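Local atomic coordinates of cycloalternan-forming enzyme (PDB entry 5F7U), a protein that is a multidomain member of glycoside hydrolase family 31, built round a TIM barrel and holding glycans in several pockets. Residues E580-S585 against S595-S600. The protein carries 1 engineered substitution. Sequence-based numbering, arbitrary orientation.
Sequences EAVSFS and SGIYWS. With GLC (alpha-D-glucopyranose), chain F.
With CG of Phe584 anti to the backbone N (chi1 -164°) and CG2 of Ile597 likewise anti to its own, the CG2 methyl makes an off-centre CH-pi contact with the phenyl ring, 4.2 Å from CG2 to the ring centroid. The unusual chi1 of Trp599, 94°, brings CB and the indole to the CD1/CE1 side of that ring. Phe584 CD1 meets Trp599 CE3 at 3.5 Å, yet the phenyl and the six-membered indole ring, tilted 30° to each other, are displaced almost past one another. Val582 CG1 extends the apolar row to Ile597 CD1, and Trp368 closes on Phe584 and Ile597. Strands 584-585 and 597-599 are the fifth and sixth of the parallel (beta/alpha)8 barrel. Ile597 N donates to Ser583 O (2.9 Å), Ser585 N to Ile597 O, and Trp599 N to Ser585 O, the last nearly along the C=O axis. Ser585 and Tyr598 face helix 555-577; there one water accepts from Ser585 OG (2.7 Å) and donates to the carbonyls of Ser595 and Ile597, while Ser585 OG also hydrogen-bonds Thr536 OG1. At Gly596 a beta carbon would hit Ser583 O and the preceding carbonyl oxygen. At the glycan pocket Trp599 presents its indole edge to glucose, CZ2 lying 3.4 Å from GLC O2, and Lys535 makes a cation-pi contact with the indole.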
ATOM      1  N   GLU A 580      11.536  18.428  -8.024  1.00 21.05           N
ATOM      2  CA  GLU A 580      11.553  17.009  -8.412  1.00 21.32           C
ATOM      3  C   GLU A 580      12.064  16.084  -7.303  1.00 19.66           C
ATOM      4  O   GLU A 580      12.326  14.901  -7.561  1.00 18.81           O
ATOM      5  CB  GLU A 580      12.420  16.808  -9.658  1.00 24.85           C
ATOM      6  CG  GLU A 580      11.878  17.424 -10.933  1.00 28.91           C
ATOM      7  CD  GLU A 580      11.275  16.374 -11.850  1.00 32.45           C
ATOM      8  OE1 GLU A 580      12.043  15.550 -12.442  1.00 33.92           O
ATOM      9  OE2 GLU A 580      10.026  16.369 -11.976  1.00 34.81           O
ATOM     10  N   ALA A 581      12.212  16.616  -6.089  1.00 18.24           N
ATOM     11  CA  ALA A 581      12.727  15.833  -4.953  1.00 17.49           C
ATOM     12  C   ALA A 581      11.676  14.871  -4.427  1.00 16.64           C
ATOM     13  O   ALA A 581      10.490  15.189  -4.392  1.00 17.25           O
ATOM     14  CB  ALA A 581      13.197  16.749  -3.836  1.00 17.50           C
ATOM     15  N   VAL A 582      12.121  13.685  -4.025  1.00 15.73           N
ATOM     16  CA  VAL A 582      11.219  12.627  -3.555  1.00 14.94           C
ATOM     17  C   VAL A 582      11.714  12.133  -2.195  1.00 14.48           C
ATOM     18  O   VAL A 582      12.920  11.947  -2.025  1.00 15.04           O
ATOM     19  CB  VAL A 582      11.253  11.453  -4.558  1.00 14.80           C
ATOM     20  CG1 VAL A 582      10.502  10.228  -4.042  1.00 14.34           C
ATOM     21  CG2 VAL A 582      10.658  11.901  -5.887  1.00 15.11           C
ATOM     22  N   SER A 583      10.798  11.903  -1.245  1.00 13.78           N
ATOM     23  CA  SER A 583      11.129  11.200   0.006  1.00 13.47           C
ATOM     24  C   SER A 583      10.825   9.704  -0.060  1.00 13.25           C
ATOM     25  O   SER A 583       9.915   9.283  -0.785  1.00 12.86           O
ATOM     26  CB  SER A 583      10.347  11.799   1.167  1.00 13.60           C
ATOM     27  OG  SER A 583      10.776  13.134   1.415  1.00 13.87           O
ATOM     28  N   PHE A 584      11.553   8.931   0.754  1.00 12.86           N
ATOM     29  CA  PHE A 584      11.452   7.478   0.782  1.00 12.81           C
ATOM     30  C   PHE A 584      11.522   7.162   2.277  1.00 12.44           C
ATOM     31  O   PHE A 584      12.565   7.389   2.920  1.00 12.57           O
ATOM     32  CB  PHE A 584      12.654   6.934  -0.015  1.00 13.00           C
ATOM     33  CG  PHE A 584      12.544   5.489  -0.423  1.00 13.17           C
ATOM     34  CD1 PHE A 584      12.829   4.462   0.497  1.00 13.23           C
ATOM     35  CD2 PHE A 584      12.250   5.150  -1.757  1.00 13.48           C
ATOM     36  CE1 PHE A 584      12.762   3.116   0.124  1.00 13.36           C
ATOM     37  CE2 PHE A 584      12.182   3.793  -2.134  1.00 13.60           C
ATOM     38  CZ  PHE A 584      12.439   2.784  -1.187  1.00 13.08           C
ATOM     39  N   SER A 585      10.403   6.697   2.852  1.00 12.04           N
ATOM     40  CA  SER A 585      10.267   6.601   4.330  1.00 12.26           C
ATOM     41  C   SER A 585       9.577   5.313   4.733  1.00 12.14           C
ATOM     42  O   SER A 585       9.053   4.607   3.868  1.00 11.93           O
ATOM     43  CB  SER A 585       9.441   7.771   4.855  1.00 12.21           C
ATOM     44  OG  SER A 585       9.968   9.002   4.384  1.00 12.20           O
ATOM     45  N   SER A 595       3.195  12.662   1.654  1.00 14.06           N
ATOM     46  CA  SER A 595       4.636  12.949   1.676  1.00 14.19           C
ATOM     47  C   SER A 595       5.549  11.804   1.193  1.00 14.10           C
ATOM     48  O   SER A 595       6.415  11.346   1.933  1.00 14.43           O
ATOM     49  CB  SER A 595       5.037  13.436   3.087  1.00 14.67           C
ATOM     50  OG  SER A 595       4.277  14.597   3.444  1.00 15.21           O
ATOM     51  N   GLY A 596       5.351  11.353  -0.045  1.00 13.99           N
ATOM     52  CA  GLY A 596       6.350  10.502  -0.717  1.00 13.40           C
ATOM     53  C   GLY A 596       6.139   8.998  -0.627  1.00 12.89           C
ATOM     54  O   GLY A 596       5.014   8.520  -0.408  1.00 12.93           O
ATOM     55  N   ILE A 597       7.224   8.258  -0.835  1.00 12.41           N
ATOM     56  CA  ILE A 597       7.184   6.790  -0.942  1.00 12.08           C
ATOM     57  C   ILE A 597       7.282   6.174   0.452  1.00 11.72           C
ATOM     58  O   ILE A 597       7.995   6.718   1.314  1.00 11.96           O
ATOM     59  CB  ILE A 597       8.363   6.272  -1.820  1.00 12.12           C
ATOM     60  CG1 ILE A 597       8.146   6.717  -3.263  1.00 12.39           C
ATOM     61  CG2 ILE A 597       8.500   4.743  -1.752  1.00 12.08           C
ATOM     62  CD1 ILE A 597       9.381   6.645  -4.130  1.00 12.49           C
ATOM     63  N   TYR A 598       6.578   5.060   0.670  1.00 11.59           N
ATOM     64  CA  TYR A 598       6.770   4.262   1.913  1.00 11.53           C
ATOM     65  C   TYR A 598       7.232   2.884   1.538  1.00 11.98           C
ATOM     66  O   TYR A 598       6.614   2.264   0.658  1.00 12.19           O
ATOM     67  CB  TYR A 598       5.476   4.224   2.777  1.00 11.25           C
ATOM     68  CG  TYR A 598       5.230   5.600   3.323  1.00 11.25           C
ATOM     69  CD1 TYR A 598       4.630   6.579   2.516  1.00 11.54           C
ATOM     70  CD2 TYR A 598       5.716   5.978   4.587  1.00 11.49           C
ATOM     71  CE1 TYR A 598       4.487   7.892   2.965  1.00 11.73           C
ATOM     72  CE2 TYR A 598       5.572   7.291   5.036  1.00 11.68           C
ATOM     73  CZ  TYR A 598       4.962   8.236   4.227  1.00 11.86           C
ATOM     74  OH  TYR A 598       4.799   9.536   4.680  1.00 11.94           O
ATOM     75  N   TRP A 599       8.326   2.414   2.160  1.00 11.94           N
ATOM     76  CA  TRP A 599       8.746   1.005   1.952  1.00 12.07           C
ATOM     77  C   TRP A 599       8.468   0.157   3.176  1.00 12.10           C
ATOM     78  O   TRP A 599       8.362   0.685   4.277  1.00 11.93           O
ATOM     79  CB  TRP A 599      10.204   0.889   1.468  1.00 12.40           C
ATOM     80  CG  TRP A 599      11.237   0.688   2.540  1.00 12.68           C
ATOM     81  CD1 TRP A 599      11.812  -0.491   2.891  1.00 12.58           C
ATOM     82  CD2 TRP A 599      11.833   1.697   3.383  1.00 12.88           C
ATOM     83  NE1 TRP A 599      12.742  -0.287   3.891  1.00 13.18           N
ATOM     84  CE2 TRP A 599      12.770   1.037   4.219  1.00 13.21           C
ATOM     85  CE3 TRP A 599      11.684   3.088   3.495  1.00 12.93           C
ATOM     86  CZ2 TRP A 599      13.546   1.716   5.184  1.00 13.30           C
ATOM     87  CZ3 TRP A 599      12.469   3.778   4.433  1.00 13.06           C
ATOM     88  CH2 TRP A 599      13.377   3.074   5.289  1.00 13.36           C
ATOM     89  N   SER A 600       8.318  -1.155   2.965  1.00 12.12           N
ATOM     90  CA  SER A 600       7.837  -2.079   4.000  1.00 12.40           C
ATOM     91  C   SER A 600       8.862  -2.453   5.080  1.00 12.64           C
ATOM     92  O   SER A 600       8.591  -3.293   5.939  1.00 13.03           O
ATOM     93  CB  SER A 600       7.250  -3.320   3.323  1.00 12.52           C
ATOM     94  OG  SER A 600       8.294  -4.085   2.735  1.00 12.95           O
TER
HETATM   95  C1  GLC F   2      17.231   0.901   8.909  1.00 24.23           C
HETATM   96  C2  GLC F   2      16.496   0.767   7.558  1.00 22.22           C
HETATM   97  C3  GLC F   2      17.330   0.035   6.487  1.00 21.59           C
HETATM   98  C4  GLC F   2      18.719   0.681   6.358  1.00 21.87           C
HETATM   99  C5  GLC F   2      19.345   0.952   7.733  1.00 23.14           C
HETATM  100  C6  GLC F   2      20.646   1.735   7.665  1.00 23.44           C
HETATM  101  O2  GLC F   2      15.185   0.229   7.753  1.00 22.18           O
HETATM  102  O3  GLC F   2      16.683   0.071   5.202  1.00 19.32           O
HETATM  103  O4  GLC F   2      19.591  -0.175   5.596  1.00 19.95           O
HETATM  104  O5  GLC F   2      18.457   1.617   8.655  1.00 23.37           O
HETATM  105  O6  GLC F   2      21.182   1.732   9.003  1.00 24.60           O
HETATM  106  O   HOH W   1       8.364   9.401   2.215  1.00 14.14           O